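Long-range contacts in Rna-directed RNA polymerase (Infectious pancreatic necrosis virus, PDB 3ZED), which probably copies the viral genome as an RNA-dependent RNA polymerase that is found both free and covalently attached to the genomic RNA: residues Asp374-Asp379 with Asn523-Ile528; Val529-Thr534 with Lys554-Asp559. All coordinates share one frame; numbering follows the deposited sequence.

Interaction 1 of 2, residues Asp374-Asp379 with Asn523-Ile528; sequences DSLDND and NLRETI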
loop_
_atom_site.group_PDB
_atom_site.type_symbol
_atom_site.label_atom_id
_atom_site.label_comp_id
_atom_site.label_asym_id
_atom_site.label_seq_id
_atom_site.Cartn_x
_atom_site.Cartn_y
_atom_site.Cartn_z
ATOM N N ASP B 374 -5.510 29.372 -2.249
ATOM C CA ASP B 374 -4.996 30.052 -3.437
ATOM C C ASP B 374 -5.800 29.639 -4.679
ATOM O O ASP B 374 -6.126 30.498 -5.499
ATOM C CB ASP B 374 -3.477 29.796 -3.635
ATOM C CG ASP B 374 -2.557 30.423 -2.582
ATOM O OD1 ASP B 374 -3.083 31.060 -1.622
ATOM O OD2 ASP B 374 -1.319 30.261 -2.699
ATOM N N SER B 375 -6.176 28.352 -4.779
ATOM C CA SER B 375 -6.980 27.848 -5.884
ATOM C C SER B 375 -8.333 28.543 -5.925
ATOM O O SER B 375 -8.734 29.033 -6.987
ATOM C CB SER B 375 -7.161 26.336 -5.787
ATOM O OG SER B 375 -5.984 25.683 -6.229
ATOM N N LEU B 376 -9.017 28.615 -4.764
ATOM C CA LEU B 376 -10.331 29.250 -4.629
ATOM C C LEU B 376 -10.272 30.755 -4.965
ATOM O O LEU B 376 -11.178 31.245 -5.644
ATOM C CB LEU B 376 -10.914 29.037 -3.226
ATOM C CG LEU B 376 -11.331 27.589 -2.882
ATOM C CD1 LEU B 376 -11.502 27.435 -1.394
ATOM C CD2 LEU B 376 -12.622 27.143 -3.645
ATOM N N ASP B 377 -9.193 31.469 -4.525
ATOM C CA ASP B 377 -9.014 32.899 -4.803
ATOM C C ASP B 377 -8.763 33.157 -6.285
ATOM O O ASP B 377 -9.191 34.193 -6.798
ATOM C CB ASP B 377 -7.848 33.497 -3.974
ATOM C CG ASP B 377 -7.990 33.426 -2.457
ATOM O OD1 ASP B 377 -9.080 33.011 -1.972
ATOM O OD2 ASP B 377 -7.000 33.751 -1.754
ATOM N N ASN B 378 -8.049 32.237 -6.962
ATOM C CA ASN B 378 -7.696 32.368 -8.375
ATOM C C ASN B 378 -8.705 31.638 -9.295
ATOM O O ASN B 378 -8.518 31.612 -10.512
ATOM C CB ASN B 378 -6.277 31.853 -8.599
ATOM C CG ASN B 378 -5.220 32.728 -7.969
ATOM O OD1 ASN B 378 -5.130 33.932 -8.243
ATOM N ND2 ASN B 378 -4.381 32.140 -7.127
ATOM N N ASP B 379 -9.786 31.094 -8.702
ATOM C CA ASP B 379 -10.852 30.336 -9.368
ATOM C C ASP B 379 -10.250 29.216 -10.278
ATOM O O ASP B 379 -10.636 29.048 -11.447
ATOM C CB ASP B 379 -11.817 31.269 -10.127
ATOM C CG ASP B 379 -13.201 30.678 -10.337
ATOM O OD1 ASP B 379 -13.869 30.321 -9.322
ATOM O OD2 ASP B 379 -13.621 30.563 -11.508
ATOM N N ASN B 523 -19.963 24.561 -0.618
ATOM C CA ASN B 523 -19.690 25.933 -0.173
ATOM C C ASN B 523 -18.357 25.956 0.572
ATOM O O ASN B 523 -18.289 26.290 1.756
ATOM C CB ASN B 523 -20.859 26.484 0.705
ATOM C CG ASN B 523 -22.240 26.319 0.104
ATOM O OD1 ASN B 523 -22.549 26.857 -0.960
ATOM N ND2 ASN B 523 -23.104 25.573 0.775
ATOM N N LEU B 524 -17.306 25.506 -0.125
ATOM C CA LEU B 524 -15.952 25.347 0.419
ATOM C C LEU B 524 -15.363 26.672 0.892
ATOM O O LEU B 524 -14.870 26.703 2.008
ATOM C CB LEU B 524 -15.028 24.656 -0.603
ATOM C CG LEU B 524 -13.620 24.254 -0.109
ATOM C CD1 LEU B 524 -13.674 23.424 1.188
ATOM C CD2 LEU B 524 -12.830 23.541 -1.214
ATOM N N ARG B 525 -15.428 27.752 0.080
ATOM C CA ARG B 525 -14.932 29.088 0.453
ATOM C C ARG B 525 -15.484 29.545 1.803
ATOM O O ARG B 525 -14.739 30.002 2.659
ATOM C CB ARG B 525 -15.349 30.129 -0.602
ATOM C CG ARG B 525 -14.345 30.400 -1.700
ATOM C CD ARG B 525 -14.927 31.369 -2.724
ATOM N NE ARG B 525 -14.171 31.325 -3.976
ATOM C CZ ARG B 525 -14.549 30.639 -5.048
ATOM N NH1 ARG B 525 -15.696 29.974 -5.049
ATOM N NH2 ARG B 525 -13.790 30.627 -6.136
ATOM N N GLU B 526 -16.817 29.444 1.950
ATOM C CA GLU B 526 -17.617 29.836 3.107
ATOM C C GLU B 526 -17.241 28.985 4.315
ATOM O O GLU B 526 -17.020 29.556 5.367
ATOM C CB GLU B 526 -19.133 29.723 2.801
ATOM C CG GLU B 526 -19.648 30.523 1.600
ATOM C CD GLU B 526 -19.408 29.983 0.195
ATOM O OE1 GLU B 526 -18.753 28.926 0.055
ATOM O OE2 GLU B 526 -19.817 30.660 -0.776
ATOM N N THR B 527 -17.132 27.638 4.155
ATOM C CA THR B 527 -16.732 26.660 5.194
ATOM C C THR B 527 -15.350 27.001 5.768
ATOM O O THR B 527 -15.196 26.912 6.983
ATOM C CB THR B 527 -16.742 25.211 4.621
ATOM O OG1 THR B 527 -18.011 24.964 4.038
ATOM C CG2 THR B 527 -16.449 24.119 5.687
ATOM N N ILE B 528 -14.354 27.384 4.910
ATOM C CA ILE B 528 -12.994 27.764 5.350
ATOM C C ILE B 528 -13.078 29.069 6.168
ATOM O O ILE B 528 -12.467 29.149 7.237
ATOM C CB ILE B 528 -11.994 27.846 4.154
ATOM C CG1 ILE B 528 -11.856 26.444 3.499
ATOM C CG2 ILE B 528 -10.614 28.362 4.600
ATOM C CD1 ILE B 528 -11.190 26.424 2.162
#
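Leu376 and Arg525 mark the closest backbone approach, their CA atoms 6.9 Å apart, where the last turn of helix 364-377 meets the first turn of helix 524-533. Leu376 reaches across with its CD1 methyl, which meets CD1 of Ile528 tip to tip at 3.7 Å. The same Leu376 methyl lies 4.0 Å from CG of Leu524, the Leu524 and Leu376 side chains crossing at about a right angle. Arg525 runs past Leu376 in the opposite direction, its chain extended from CG to NE, with Leu376 CD2 over the centre of one guanidinium face. Arg525 NH2 lies 2.7 Å from Leu376 O, a hydrogen bond with an N-H...O angle of 148°.

Just beyond the helix, Asp379 has positive phi and closes a Schellman motif. The bonded carbonyl, Leu376 O, is in the last turn, at the negative end of the helix dipole, which would probably favour the guanidinium's charge. Arg525 NH2 also forms a salt bridge with Asp379 OD1 at 3.2 Å, in which OD1 uses its anti lone pair, the one away from OD2; this bond is more bent, at 137°, and carboxylate and guanidinium planes are 24° apart. One nitrogen thus holds both the helix carbonyl and the carboxylate that follows. Leu393 of strand 389-394, in the neighbouring four-stranded antiparallel sheet, packs against both Leu376 and Leu524, and Asn396, in the loop after that strand, accepts through OD1 a hydrogen bond from Arg525 N.

Interaction 2 of 2, residues Val529-Thr534 with Lys554-Asp559; sequences VEAVET and KAVELD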
loop_
_atom_site.group_PDB
_atom_site.type_symbol
_atom_site.label_atom_id
_atom_site.label_comp_id
_atom_site.label_asym_id
_atom_site.label_seq_id
_atom_site.Cartn_x
_atom_site.Cartn_y
_atom_site.Cartn_z
ATOM N N VAL B 529 -13.883 30.047 5.706
ATOM C CA VAL B 529 -14.097 31.327 6.407
ATOM C C VAL B 529 -14.735 31.042 7.794
ATOM O O VAL B 529 -14.290 31.599 8.801
ATOM C CB VAL B 529 -14.945 32.320 5.549
ATOM C CG1 VAL B 529 -15.410 33.530 6.363
ATOM C CG2 VAL B 529 -14.182 32.772 4.310
ATOM N N GLU B 530 -15.728 30.141 7.835
ATOM C CA GLU B 530 -16.421 29.715 9.053
ATOM C C GLU B 530 -15.435 29.040 10.022
ATOM O O GLU B 530 -15.463 29.348 11.208
ATOM C CB GLU B 530 -17.585 28.756 8.708
ATOM C CG GLU B 530 -18.526 28.511 9.875
ATOM C CD GLU B 530 -19.563 27.415 9.717
ATOM O OE1 GLU B 530 -19.769 26.930 8.580
ATOM O OE2 GLU B 530 -20.194 27.058 10.740
ATOM N N ALA B 531 -14.559 28.148 9.511
ATOM C CA ALA B 531 -13.537 27.439 10.288
ATOM C C ALA B 531 -12.600 28.419 10.990
ATOM O O ALA B 531 -12.284 28.240 12.161
ATOM C CB ALA B 531 -12.745 26.504 9.385
ATOM N N VAL B 532 -12.196 29.479 10.294
ATOM C CA VAL B 532 -11.310 30.499 10.843
ATOM C C VAL B 532 -12.070 31.354 11.869
ATOM O O VAL B 532 -11.538 31.617 12.948
ATOM C CB VAL B 532 -10.655 31.371 9.730
ATOM C CG1 VAL B 532 -9.884 32.561 10.324
ATOM C CG2 VAL B 532 -9.741 30.541 8.829
ATOM N N GLU B 533 -13.305 31.777 11.544
ATOM C CA GLU B 533 -14.104 32.667 12.403
ATOM C C GLU B 533 -14.632 31.989 13.668
ATOM O O GLU B 533 -14.719 32.654 14.689
ATOM C CB GLU B 533 -15.259 33.298 11.615
ATOM C CG GLU B 533 -14.762 34.439 10.736
ATOM C CD GLU B 533 -15.701 35.043 9.708
ATOM O OE1 GLU B 533 -16.857 34.574 9.593
ATOM O OE2 GLU B 533 -15.273 35.996 9.015
ATOM N N THR B 534 -14.942 30.682 13.618
ATOM C CA THR B 534 -15.452 29.931 14.782
ATOM C C THR B 534 -14.334 29.325 15.640
ATOM O O THR B 534 -14.660 28.703 16.660
ATOM C CB THR B 534 -16.415 28.821 14.361
ATOM O OG1 THR B 534 -15.733 27.914 13.483
ATOM C CG2 THR B 534 -17.708 29.368 13.739
ATOM N N LYS B 554 -15.547 25.050 13.749
ATOM C CA LYS B 554 -15.940 24.292 12.562
ATOM C C LYS B 554 -14.704 23.621 11.913
ATOM O O LYS B 554 -13.706 24.292 11.682
ATOM C CB LYS B 554 -16.602 25.263 11.559
ATOM C CG LYS B 554 -17.071 24.649 10.241
ATOM C CD LYS B 554 -18.355 23.849 10.404
ATOM C CE LYS B 554 -18.891 23.353 9.079
ATOM N NZ LYS B 554 -19.741 22.149 9.280
ATOM N N ALA B 555 -14.768 22.317 11.645
ATOM C CA ALA B 555 -13.701 21.621 10.932
ATOM C C ALA B 555 -13.945 21.677 9.435
ATOM O O ALA B 555 -15.109 21.660 8.997
ATOM C CB ALA B 555 -13.605 20.162 11.380
ATOM N N VAL B 556 -12.846 21.748 8.647
ATOM C CA VAL B 556 -12.888 21.627 7.191
ATOM C C VAL B 556 -12.717 20.119 6.992
ATOM O O VAL B 556 -11.615 19.600 7.170
ATOM C CB VAL B 556 -11.854 22.505 6.432
ATOM C CG1 VAL B 556 -12.091 22.433 4.919
ATOM C CG2 VAL B 556 -11.914 23.954 6.894
ATOM N N GLU B 557 -13.831 19.399 6.775
ATOM C CA GLU B 557 -13.848 17.931 6.741
ATOM C C GLU B 557 -13.420 17.368 5.383
ATOM O O GLU B 557 -14.183 16.713 4.690
ATOM C CB GLU B 557 -15.220 17.396 7.178
ATOM C CG GLU B 557 -15.612 17.838 8.578
ATOM C CD GLU B 557 -16.716 16.982 9.166
ATOM O OE1 GLU B 557 -16.403 15.918 9.749
ATOM O OE2 GLU B 557 -17.900 17.342 8.975
ATOM N N LEU B 558 -12.145 17.602 5.038
ATOM C CA LEU B 558 -11.563 17.192 3.777
ATOM C C LEU B 558 -11.483 15.687 3.641
ATOM O O LEU B 558 -11.533 15.184 2.514
ATOM C CB LEU B 558 -10.147 17.765 3.645
ATOM C CG LEU B 558 -9.957 19.272 3.654
ATOM C CD1 LEU B 558 -8.470 19.606 3.650
ATOM C CD2 LEU B 558 -10.693 19.938 2.465
ATOM N N ASP B 559 -11.321 14.975 4.788
ATOM C CA ASP B 559 -11.051 13.545 4.875
ATOM C C ASP B 559 -9.833 13.245 3.980
ATOM O O ASP B 559 -9.814 12.276 3.228
ATOM C CB ASP B 559 -12.282 12.671 4.552
ATOM C CG ASP B 559 -12.095 11.187 4.856
ATOM O OD1 ASP B 559 -11.289 10.857 5.756
ATOM O OD2 ASP B 559 -12.701 10.356 4.149
HETATM O O HOH W 1 -11.728 25.621 12.640
#
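Lys554 comes up against the last turns of helix 524-533, its CA 4.6 Å from that of Ala531. From there its side chain can be followed outward. CB sits 3.4 Å from Thr534 OG1. CG is anti to the backbone N (chi1 179°), and a bend at chi2 (76°) turns CD so that the chain crosses the Glu530 side chain obliquely: CG and CD each lie close to Glu530 CD, and Lys554 CD comes to 3.7 Å from Glu530 OE2. CE in turn meets Glu530 OE1. The tip, NZ, remains 4.8 Å from Glu530 OE1, so the two opposite charges are near but not in contact, and the aliphatic chain does the touching.

The backbone of Lys554 is held by a direct hydrogen bond and a water bridge. Its N donates to Thr534 OG1 at 2.9 Å, nearly straight at 169°, while that hydroxyl donates to Glu530 O one turn back in the helix. Glu530 O also accepts from Thr534 N, so this one carbonyl holds both the hydroxyl and the amide of Thr534. A water donates to both Ala531 O and Lys554 O, bridging helix and incoming chain. The Lys554 carbonyl oxygen lies 3.4 Å from Ala531 CA in a CA-H...O contact. Deeper in, Ala531 CB packs 3.7 Å from Val556 CG2, and Phe574 touches both residues. This is a helix packed on a three-stranded antiparallel sheet, touching its outer strand 556-560 through Val556 and strands 563-568 and 573-578 through Tyr567 and Phe574.

In the fold
Interactions 1 and 2 follow one another along the chain and share helix 524-533: its first turn serves 374-379, its later turns serve 554-559. Their centres lie 12 Å apart, about 31 and 30 Å from the centre of the chain, and they touch where Ile528 CG1 and Leu524 CD1 pack on Val556. Helix 364-377 also borders both, since Met369 touches Ile528 and Val556. Interaction 1 joins parts assigned to the palm and thumb beside the four-stranded antiparallel sheet, whereas interaction 2 brings in the three-stranded sheet. Helix 524-533 thus follows strand 515-521 of one sheet in the chain and precedes strand 556-560 of the other, away from the bound potassium ions and the predicted GTP site.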